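Protein B (Streptococcus agalactiae, PDB 5H6I) is a secreted pore-forming toxin, the CAMP factor, which permeabilizes membranes and has also been described as an IgG Fc-binding protein. Local coordinates at residues Ser94-Val105 with Leu134-Val145; Lys181-Thr192 with Glu233-Leu241. All coordinates share one frame; numbering follows the deposited sequence.

Interaction 1 of 2, residues Ser94-Val105 with Leu134-Val145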
loop_
_atom_site.group_PDB
_atom_site.type_symbol
_atom_site.label_atom_id
_atom_site.label_comp_id
_atom_site.label_asym_id
_atom_site.label_seq_id
_atom_site.Cartn_x
_atom_site.Cartn_y
_atom_site.Cartn_z
ATOM N N SER A 94 -13.550 -21.397 10.805
ATOM C CA SER A 94 -12.146 -21.097 10.548
ATOM C C SER A 94 -11.970 -20.343 9.237
ATOM O O SER A 94 -11.138 -19.433 9.146
ATOM C CB SER A 94 -11.326 -22.387 10.539
ATOM O OG SER A 94 -11.294 -22.961 9.245
ATOM N N ILE A 95 -12.746 -20.702 8.212
ATOM C CA ILE A 95 -12.629 -20.023 6.926
ATOM C C ILE A 95 -13.082 -18.572 7.038
ATOM O O ILE A 95 -12.610 -17.709 6.287
ATOM C CB ILE A 95 -13.420 -20.787 5.843
ATOM C CG1 ILE A 95 -12.812 -20.546 4.461
ATOM C CG2 ILE A 95 -14.890 -20.396 5.854
ATOM C CD1 ILE A 95 -11.472 -21.214 4.261
ATOM N N GLY A 96 -13.978 -18.271 7.976
ATOM C CA GLY A 96 -14.481 -16.922 8.136
ATOM C C GLY A 96 -13.530 -16.033 8.907
ATOM O O GLY A 96 -13.379 -14.849 8.589
ATOM N N SER A 97 -12.881 -16.599 9.928
ATOM C CA SER A 97 -11.906 -15.835 10.699
ATOM C C SER A 97 -10.701 -15.448 9.851
ATOM O O SER A 97 -10.068 -14.419 10.111
ATOM C CB SER A 97 -11.462 -16.637 11.922
ATOM O OG SER A 97 -12.581 -17.118 12.646
ATOM N N ARG A 98 -10.370 -16.254 8.840
ATOM C CA ARG A 98 -9.278 -15.903 7.940
ATOM C C ARG A 98 -9.698 -14.816 6.958
ATOM O O ARG A 98 -8.894 -13.941 6.616
ATOM C CB ARG A 98 -8.795 -17.146 7.194
ATOM C CG ARG A 98 -8.347 -18.269 8.112
ATOM C CD ARG A 98 -8.033 -19.542 7.346
ATOM N NE ARG A 98 -7.693 -20.641 8.247
ATOM C CZ ARG A 98 -6.487 -20.832 8.770
ATOM N NH1 ARG A 98 -5.498 -19.997 8.481
ATOM N NH2 ARG A 98 -6.267 -21.857 9.582
ATOM N N VAL A 99 -10.951 -14.854 6.499
ATOM C CA VAL A 99 -11.444 -13.820 5.595
ATOM C C VAL A 99 -11.550 -12.484 6.321
ATOM O O VAL A 99 -11.202 -11.432 5.768
ATOM C CB VAL A 99 -12.791 -14.248 4.986
ATOM C CG1 VAL A 99 -13.476 -13.070 4.308
ATOM C CG2 VAL A 99 -12.588 -15.389 4.000
ATOM N N GLU A 100 -12.019 -12.503 7.571
ATOM C CA GLU A 100 -12.133 -11.266 8.338
ATOM C C GLU A 100 -10.764 -10.662 8.623
ATOM O O GLU A 100 -10.596 -9.438 8.572
ATOM C CB GLU A 100 -12.883 -11.522 9.644
ATOM C CG GLU A 100 -14.351 -11.861 9.464
ATOM C CD GLU A 100 -14.951 -12.506 10.697
ATOM O OE1 GLU A 100 -14.178 -12.974 11.561
ATOM O OE2 GLU A 100 -16.195 -12.546 10.803
ATOM N N ALA A 101 -9.772 -11.503 8.926
ATOM C CA ALA A 101 -8.432 -11.006 9.210
ATOM C C ALA A 101 -7.784 -10.359 7.993
ATOM O O ALA A 101 -6.829 -9.591 8.150
ATOM C CB ALA A 101 -7.547 -12.137 9.735
ATOM N N LEU A 102 -8.277 -10.652 6.787
ATOM C CA LEU A 102 -7.766 -9.974 5.600
ATOM C C LEU A 102 -8.189 -8.512 5.570
ATOM O O LEU A 102 -7.460 -7.669 5.036
ATOM C CB LEU A 102 -8.239 -10.693 4.338
ATOM C CG LEU A 102 -7.427 -11.928 3.946
ATOM C CD1 LEU A 102 -8.097 -12.666 2.800
ATOM C CD2 LEU A 102 -6.003 -11.537 3.581
ATOM N N THR A 103 -9.358 -8.193 6.130
ATOM C CA THR A 103 -9.753 -6.794 6.262
ATOM C C THR A 103 -8.839 -6.063 7.237
ATOM O O THR A 103 -8.497 -4.894 7.022
ATOM C CB THR A 103 -11.213 -6.698 6.709
ATOM O OG1 THR A 103 -12.055 -7.327 5.734
ATOM C CG2 THR A 103 -11.635 -5.244 6.867
ATOM N N ASP A 104 -8.424 -6.739 8.312
ATOM C CA ASP A 104 -7.456 -6.148 9.228
ATOM C C ASP A 104 -6.091 -5.991 8.571
ATOM O O ASP A 104 -5.351 -5.055 8.896
ATOM C CB ASP A 104 -7.345 -6.995 10.494
ATOM C CG ASP A 104 -8.632 -7.014 11.297
ATOM O OD1 ASP A 104 -8.988 -5.967 11.877
ATOM O OD2 ASP A 104 -9.290 -8.075 11.345
ATOM N N VAL A 105 -5.740 -6.894 7.651
ATOM C CA VAL A 105 -4.509 -6.734 6.882
ATOM C C VAL A 105 -4.585 -5.477 6.025
ATOM O O VAL A 105 -3.679 -4.636 6.038
ATOM C CB VAL A 105 -4.243 -7.984 6.023
ATOM C CG1 VAL A 105 -3.230 -7.674 4.931
ATOM C CG2 VAL A 105 -3.761 -9.134 6.888
ATOM N N LEU A 134 0.605 -11.755 10.616
ATOM C CA LEU A 134 -0.833 -11.981 10.508
ATOM C C LEU A 134 -1.165 -12.823 9.282
ATOM O O LEU A 134 -1.935 -13.786 9.370
ATOM C CB LEU A 134 -1.572 -10.643 10.464
ATOM C CG LEU A 134 -3.093 -10.721 10.323
ATOM C CD1 LEU A 134 -3.674 -11.696 11.334
ATOM C CD2 LEU A 134 -3.717 -9.345 10.487
ATOM N N VAL A 135 -0.590 -12.473 8.129
ATOM C CA VAL A 135 -0.866 -13.217 6.902
ATOM C C VAL A 135 -0.387 -14.658 7.022
ATOM O O VAL A 135 -1.007 -15.575 6.469
ATOM C CB VAL A 135 -0.227 -12.503 5.694
ATOM C CG1 VAL A 135 -0.474 -13.285 4.414
ATOM C CG2 VAL A 135 -0.770 -11.088 5.568
ATOM N N ILE A 136 0.709 -14.884 7.751
ATOM C CA ILE A 136 1.197 -16.246 7.954
ATOM C C ILE A 136 0.151 -17.083 8.680
ATOM O O ILE A 136 -0.096 -18.241 8.323
ATOM C CB ILE A 136 2.538 -16.224 8.712
ATOM C CG1 ILE A 136 3.672 -15.810 7.771
ATOM C CG2 ILE A 136 2.833 -17.583 9.329
ATOM C CD1 ILE A 136 5.006 -15.640 8.463
ATOM N N ARG A 137 -0.493 -16.505 9.698
ATOM C CA ARG A 137 -1.549 -17.223 10.405
ATOM C C ARG A 137 -2.753 -17.464 9.503
ATOM O O ARG A 137 -3.392 -18.520 9.582
ATOM C CB ARG A 137 -1.961 -16.451 11.658
ATOM C CG ARG A 137 -0.817 -16.162 12.615
ATOM C CD ARG A 137 -0.694 -17.240 13.677
ATOM N NE ARG A 137 -1.172 -16.777 14.976
ATOM C CZ ARG A 137 -0.385 -16.301 15.936
ATOM N NH1 ARG A 137 0.925 -16.226 15.744
ATOM N NH2 ARG A 137 -0.907 -15.901 17.087
ATOM N N ILE A 138 -3.079 -16.497 8.642
ATOM C CA ILE A 138 -4.180 -16.674 7.699
ATOM C C ILE A 138 -3.890 -17.837 6.758
ATOM O O ILE A 138 -4.789 -18.609 6.401
ATOM C CB ILE A 138 -4.434 -15.369 6.922
ATOM C CG1 ILE A 138 -4.753 -14.223 7.883
ATOM C CG2 ILE A 138 -5.564 -15.550 5.919
ATOM C CD1 ILE A 138 -5.032 -12.908 7.185
ATOM N N LEU A 139 -2.628 -17.986 6.350
ATOM C CA LEU A 139 -2.247 -19.071 5.453
ATOM C C LEU A 139 -2.068 -20.391 6.190
ATOM O O LEU A 139 -2.257 -21.457 5.594
ATOM C CB LEU A 139 -0.954 -18.715 4.718
ATOM C CG LEU A 139 -1.022 -17.605 3.669
ATOM C CD1 LEU A 139 0.337 -16.948 3.511
ATOM C CD2 LEU A 139 -1.502 -18.160 2.342
ATOM N N ASP A 140 -1.708 -20.342 7.464
ATOM C CA ASP A 140 -1.389 -21.537 8.238
ATOM C C ASP A 140 -2.620 -22.413 8.427
ATOM O O ASP A 140 -3.574 -21.982 9.089
ATOM C CB ASP A 140 -0.811 -21.133 9.594
ATOM C CG ASP A 140 -0.160 -22.291 10.323
ATOM O OD1 ASP A 140 -0.105 -23.403 9.756
ATOM O OD2 ASP A 140 0.299 -22.088 11.467
ATOM N N PRO A 141 -2.651 -23.631 7.879
ATOM C CA PRO A 141 -3.812 -24.504 8.113
ATOM C C PRO A 141 -3.949 -24.935 9.561
ATOM O O PRO A 141 -5.061 -25.248 10.005
ATOM C CB PRO A 141 -3.544 -25.703 7.190
ATOM C CG PRO A 141 -2.488 -25.237 6.224
ATOM C CD PRO A 141 -1.662 -24.253 6.983
ATOM N N PHE A 142 -2.851 -24.961 10.312
ATOM C CA PHE A 142 -2.872 -25.355 11.713
ATOM C C PHE A 142 -3.134 -24.188 12.654
ATOM O O PHE A 142 -3.239 -24.400 13.866
ATOM C CB PHE A 142 -1.549 -26.032 12.086
ATOM C CG PHE A 142 -1.261 -27.277 11.295
ATOM C CD1 PHE A 142 -2.285 -28.143 10.946
ATOM C CD2 PHE A 142 0.031 -27.578 10.898
ATOM C CE1 PHE A 142 -2.025 -29.289 10.217
ATOM C CE2 PHE A 142 0.298 -28.723 10.170
ATOM C CZ PHE A 142 -0.732 -29.579 9.828
ATOM N N ALA A 143 -3.242 -22.968 12.132
ATOM C CA ALA A 143 -3.505 -21.809 12.975
ATOM C C ALA A 143 -4.951 -21.834 13.453
ATOM O O ALA A 143 -5.883 -21.824 12.641
ATOM C CB ALA A 143 -3.215 -20.520 12.211
ATOM N N SER A 144 -5.138 -21.871 14.770
ATOM C CA SER A 144 -6.478 -21.858 15.330
ATOM C C SER A 144 -7.117 -20.483 15.154
ATOM O O SER A 144 -6.448 -19.486 14.866
ATOM C CB SER A 144 -6.442 -22.237 16.811
ATOM O OG SER A 144 -5.644 -21.329 17.552
ATOM N N VAL A 145 -8.440 -20.442 15.327
ATOM C CA VAL A 145 -9.165 -19.178 15.231
ATOM C C VAL A 145 -8.693 -18.215 16.314
ATOM O O VAL A 145 -8.597 -17.001 16.091
ATOM C CB VAL A 145 -10.684 -19.432 15.308
ATOM C CG1 VAL A 145 -11.426 -18.190 15.783
ATOM C CG2 VAL A 145 -11.210 -19.886 13.957
#
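I138 reaches from helix 121-139 into helix 93-115 as a knob, its side chain set in the hole formed by R98, A101, L102 and V105. Its CG1 lies beside the backbone N (chi1 -58°) and the chain runs on extended, which carries CD1 to 3.7 Å from A101 CB and against the CD2 methyl of L102. The other branch, CG2, rests 3.8 Å from R98 CB. One turn earlier on the same helix, L134 and V135 share a single methyl of V105: V105 CG2 is 3.6 Å from L134 CD2 and touches V135 CG2 as well, the two valines meeting at about a right angle. The segment axes run antiparallel at 158° and come within 9.6 Å, as neighbours in the all-helical bundle of the five helices from 35-58 to 145-163. Helix 145-163 closes one flank, where V152 touches A101 and L134. Toward the end of helix 121-139 the contact turns polar. R98 extends its chain from CG to NE past I138 and delivers the guanidinium to the carbonyls of R137, I138 and D140, where the helix stops. NH1 donates to I138 O at 2.6 Å, from above the carbonyl plane and with a bent angle of 133°; weak bonds from NH1 to R137 O and from NH2 to D140 O, 2.7 Å, add to the grip. The positive charge probably offsets the negative end of the helix dipole. Past the helix end the chain makes a type I turn, D140 to A143, within which D140 OD1 accepts from F142 N in an Asx turn. After the turn V145 folds back, placing CG2 3.4 Å from S97 OG, a hydroxyl hydrogen-bonded to N93 O.

Interaction 2 of 2, residues Lys181-Thr192 with Glu233-Leu241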
loop_
_atom_site.group_PDB
_atom_site.type_symbol
_atom_site.label_atom_id
_atom_site.label_comp_id
_atom_site.label_asym_id
_atom_site.label_seq_id
_atom_site.Cartn_x
_atom_site.Cartn_y
_atom_site.Cartn_z
ATOM N N LYS A 181 5.218 10.938 -2.044
ATOM C CA LYS A 181 4.558 12.171 -2.460
ATOM C C LYS A 181 5.171 12.715 -3.744
ATOM O O LYS A 181 4.452 13.200 -4.624
ATOM C CB LYS A 181 4.634 13.213 -1.344
ATOM C CG LYS A 181 4.483 12.645 0.057
ATOM C CD LYS A 181 3.154 11.925 0.232
ATOM C CE LYS A 181 3.165 11.052 1.477
ATOM N NZ LYS A 181 4.373 10.182 1.527
ATOM N N LEU A 182 6.500 12.650 -3.865
ATOM C CA LEU A 182 7.151 13.052 -5.107
ATOM C C LEU A 182 6.749 12.131 -6.253
ATOM O O LEU A 182 6.537 12.587 -7.382
ATOM C CB LEU A 182 8.670 13.061 -4.920
ATOM C CG LEU A 182 9.595 13.054 -6.142
ATOM C CD1 LEU A 182 9.296 14.213 -7.089
ATOM C CD2 LEU A 182 11.052 13.080 -5.701
ATOM N N ASP A 183 6.632 10.830 -5.975
ATOM C CA ASP A 183 6.187 9.891 -6.999
ATOM C C ASP A 183 4.785 10.232 -7.486
ATOM O O ASP A 183 4.517 10.213 -8.692
ATOM C CB ASP A 183 6.234 8.463 -6.455
ATOM C CG ASP A 183 6.165 7.418 -7.550
ATOM O OD1 ASP A 183 5.091 7.275 -8.172
ATOM O OD2 ASP A 183 7.186 6.741 -7.792
ATOM N N LYS A 184 3.877 10.549 -6.560
ATOM C CA LYS A 184 2.529 10.942 -6.957
ATOM C C LYS A 184 2.526 12.288 -7.669
ATOM O O LYS A 184 1.683 12.522 -8.542
ATOM C CB LYS A 184 1.614 10.986 -5.733
ATOM C CG LYS A 184 0.260 10.329 -5.949
ATOM C CD LYS A 184 0.408 8.853 -6.283
ATOM C CE LYS A 184 -0.936 8.141 -6.252
ATOM N NZ LYS A 184 -1.895 8.717 -7.236
ATOM N N GLU A 185 3.454 13.180 -7.315
ATOM C CA GLU A 185 3.522 14.475 -7.982
ATOM C C GLU A 185 4.056 14.346 -9.403
ATOM O O GLU A 185 3.670 15.126 -10.281
ATOM C CB GLU A 185 4.388 15.440 -7.173
ATOM C CG GLU A 185 4.201 16.903 -7.548
ATOM C CD GLU A 185 2.772 17.379 -7.351
ATOM O OE1 GLU A 185 2.118 16.925 -6.388
ATOM O OE2 GLU A 185 2.304 18.206 -8.162
ATOM N N ILE A 186 4.940 13.377 -9.647
ATOM C CA ILE A 186 5.447 13.159 -10.997
ATOM C C ILE A 186 4.329 12.682 -11.915
ATOM O O ILE A 186 4.186 13.162 -13.046
ATOM C CB ILE A 186 6.624 12.167 -10.969
ATOM C CG1 ILE A 186 7.855 12.822 -10.339
ATOM C CG2 ILE A 186 6.939 11.663 -12.371
ATOM C CD1 ILE A 186 9.028 11.883 -10.173
ATOM N N TRP A 187 3.513 11.737 -11.443
ATOM C CA TRP A 187 2.417 11.232 -12.261
ATOM C C TRP A 187 1.288 12.249 -12.379
ATOM O O TRP A 187 0.541 12.230 -13.363
ATOM C CB TRP A 187 1.898 9.915 -11.687
ATOM C CG TRP A 187 2.870 8.786 -11.833
ATOM C CD1 TRP A 187 3.572 8.173 -10.837
ATOM C CD2 TRP A 187 3.253 8.136 -13.052
ATOM N NE1 TRP A 187 4.366 7.180 -11.358
ATOM C CE2 TRP A 187 4.188 7.137 -12.717
ATOM C CE3 TRP A 187 2.894 8.300 -14.393
ATOM C CZ2 TRP A 187 4.770 6.307 -13.673
ATOM C CZ3 TRP A 187 3.473 7.475 -15.342
ATOM C CH2 TRP A 187 4.398 6.490 -14.977
ATOM N N ASN A 188 1.146 13.137 -11.393
ATOM C CA ASN A 188 0.155 14.202 -11.503
ATOM C C ASN A 188 0.585 15.242 -12.528
ATOM O O ASN A 188 -0.253 15.798 -13.249
ATOM C CB ASN A 188 -0.076 14.853 -10.140
ATOM C CG ASN A 188 -1.020 14.053 -9.267
ATOM O OD1 ASN A 188 -1.907 13.359 -9.763
ATOM N ND2 ASN A 188 -0.832 14.145 -7.955
ATOM N N THR A 189 1.888 15.521 -12.608
ATOM C CA THR A 189 2.383 16.438 -13.627
ATOM C C THR A 189 2.373 15.789 -15.005
ATOM O O THR A 189 2.242 16.484 -16.016
ATOM C CB THR A 189 3.793 16.910 -13.269
ATOM O OG1 THR A 189 3.855 17.205 -11.869
ATOM C CG2 THR A 189 4.151 18.160 -14.057
ATOM N N ARG A 190 2.508 14.464 -15.063
ATOM C CA ARG A 190 2.425 13.764 -16.340
ATOM C C ARG A 190 1.001 13.749 -16.877
ATOM O O ARG A 190 0.797 13.822 -18.094
ATOM C CB ARG A 190 2.954 12.341 -16.181
ATOM C CG ARG A 190 4.460 12.248 -16.304
ATOM C CD ARG A 190 5.014 10.995 -15.649
ATOM N NE ARG A 190 6.457 10.900 -15.863
ATOM C CZ ARG A 190 7.183 9.810 -15.639
ATOM N NH1 ARG A 190 6.605 8.707 -15.191
ATOM N NH2 ARG A 190 8.490 9.820 -15.871
ATOM N N PHE A 191 0.010 13.672 -15.986
ATOM C CA PHE A 191 -1.383 13.663 -16.413
ATOM C C PHE A 191 -1.805 15.033 -16.936
ATOM O O PHE A 191 -2.430 15.139 -17.997
ATOM C CB PHE A 191 -2.270 13.219 -15.249
ATOM C CG PHE A 191 -3.738 13.420 -15.489
ATOM C CD1 PHE A 191 -4.423 12.632 -16.398
ATOM C CD2 PHE A 191 -4.437 14.395 -14.796
ATOM C CE1 PHE A 191 -5.776 12.816 -16.617
ATOM C CE2 PHE A 191 -5.789 14.586 -15.010
ATOM C CZ PHE A 191 -6.459 13.794 -15.922
ATOM N N THR A 192 -1.466 16.097 -16.202
ATOM C CA THR A 192 -1.822 17.444 -16.637
ATOM C C THR A 192 -1.029 17.867 -17.867
ATOM O O THR A 192 -1.508 18.688 -18.661
ATOM C CB THR A 192 -1.603 18.438 -15.495
ATOM O OG1 THR A 192 -2.135 17.896 -14.280
ATOM C CG2 THR A 192 -2.291 19.763 -15.792
ATOM N N GLU A 233 11.991 19.548 -4.349
ATOM C CA GLU A 233 11.789 18.986 -5.680
ATOM C C GLU A 233 10.312 18.949 -6.051
ATOM O O GLU A 233 9.964 19.117 -7.225
ATOM C CB GLU A 233 12.394 17.585 -5.758
ATOM C CG GLU A 233 12.498 17.031 -7.172
ATOM C CD GLU A 233 13.366 17.892 -8.068
ATOM O OE1 GLU A 233 14.377 18.434 -7.573
ATOM O OE2 GLU A 233 13.038 18.027 -9.266
ATOM N N ILE A 234 9.434 18.734 -5.070
ATOM C CA ILE A 234 7.999 18.768 -5.338
ATOM C C ILE A 234 7.567 20.175 -5.729
ATOM O O ILE A 234 6.764 20.360 -6.651
ATOM C CB ILE A 234 7.219 18.247 -4.116
ATOM C CG1 ILE A 234 7.414 16.734 -3.960
ATOM C CG2 ILE A 234 5.741 18.592 -4.229
ATOM C CD1 ILE A 234 6.648 16.135 -2.795
ATOM N N VAL A 235 8.105 21.190 -5.048
ATOM C CA VAL A 235 7.761 22.573 -5.357
ATOM C C VAL A 235 8.394 23.005 -6.674
ATOM O O VAL A 235 7.781 23.733 -7.466
ATOM C CB VAL A 235 8.177 23.491 -4.191
ATOM C CG1 VAL A 235 8.489 24.897 -4.687
ATOM C CG2 VAL A 235 7.095 23.520 -3.120
ATOM N N THR A 236 9.628 22.566 -6.930
ATOM C CA THR A 236 10.284 22.893 -8.194
ATOM C C THR A 236 9.527 22.305 -9.377
ATOM O O THR A 236 9.327 22.981 -10.395
ATOM C CB THR A 236 11.729 22.392 -8.183
ATOM O OG1 THR A 236 12.437 23.009 -7.102
ATOM C CG2 THR A 236 12.418 22.728 -9.497
ATOM N N LEU A 237 9.092 21.049 -9.261
ATOM C CA LEU A 237 8.318 20.440 -10.336
ATOM C C LEU A 237 6.952 21.101 -10.471
ATOM O O LEU A 237 6.455 21.291 -11.587
ATOM C CB LEU A 237 8.172 18.937 -10.097
ATOM C CG LEU A 237 7.426 18.158 -11.184
ATOM C CD1 LEU A 237 8.160 18.248 -12.515
ATOM C CD2 LEU A 237 7.231 16.708 -10.776
ATOM N N GLN A 238 6.330 21.463 -9.346
ATOM C CA GLN A 238 5.065 22.186 -9.403
ATOM C C GLN A 238 5.247 23.557 -10.042
ATOM O O GLN A 238 4.373 24.029 -10.778
ATOM C CB GLN A 238 4.470 22.322 -8.002
ATOM C CG GLN A 238 3.691 21.104 -7.536
ATOM C CD GLN A 238 3.108 21.283 -6.149
ATOM O OE1 GLN A 238 3.680 21.975 -5.307
ATOM N NE2 GLN A 238 1.963 20.656 -5.903
ATOM N N ALA A 239 6.380 24.210 -9.771
ATOM C CA ALA A 239 6.667 25.488 -10.413
ATOM C C ALA A 239 6.934 25.317 -11.902
ATOM O O ALA A 239 6.614 26.209 -12.695
ATOM C CB ALA A 239 7.856 26.165 -9.733
ATOM N N ALA A 240 7.519 24.184 -12.299
ATOM C CA ALA A 240 7.752 23.934 -13.715
ATOM C C ALA A 240 6.456 23.629 -14.453
ATOM O O ALA A 240 6.356 23.884 -15.659
ATOM C CB ALA A 240 8.746 22.788 -13.890
ATOM N N LEU A 241 5.459 23.081 -13.753
ATOM C CA LEU A 241 4.167 22.843 -14.386
ATOM C C LEU A 241 3.417 24.149 -14.611
ATOM O O LEU A 241 2.846 24.366 -15.685
ATOM C CB LEU A 241 3.334 21.882 -13.539
ATOM C CG LEU A 241 1.930 21.580 -14.063
ATOM C CD1 LEU A 241 1.994 20.998 -15.468
ATOM C CD2 LEU A 241 1.195 20.637 -13.123
#
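Helices 179-196 and 227-245 run side by side in the same direction here, their segment axes only 8° apart and 10.0 Å from each other at closest approach, with L182 opposite I234 and T189 opposite L241. I234 begins the seam: its CD1 lies over the backbone at L182, 3.6 Å from L182 N, and also touches K181 CB, while CG2 touches E185 CG, the two side chains crossing at about a right angle. A turn on, L237 has CG anti to its own backbone N (chi1 -178°), and its CD2 methyl touches both I186 CG1 and T189 OG1, 3.6 Å from the latter. That hydroxyl bonds to E185 O at 2.6 Å, from the opposite face of the carbonyl to T189 N. With OG1 held there, T189 CG2 faces L241, 3.8 Å from L241 CD1. Along the outer margin E185 and Q238 cross, carboxylate and amide planes 75° apart, joined by a weak bond from Q238 NE2 to E185 OE2, 3.3 Å. E233, on the other margin, bonds to H215 of helix 203-220. First and third helices parallel, with the intervening helix 203-220 packed against them, are typical of an up-down-up three-helix bundle, here the C-terminal one.

Overall arrangement
Interactions 1 and 2 share no helix: their centres are 40 Å apart, on opposite sides of the chain's centre, and their nearest atoms about 17 Å apart. Each is partly buried, and the surface enclosed is similar, 568 and 544 Å². Interaction 1 joins antiparallel helices of the N-terminal bundle, with segment 94-105 inside the region that binds the IgG constant region, and combines an aliphatic core with an arginine that meets the carbonyls at a helix end. Interaction 2 lies between parallel helices of the C-terminal bundle. Because it stays in mid-helix, backbone carbonyls are engaged within each helix, and the polar link across is a weak side-chain bond at the margin.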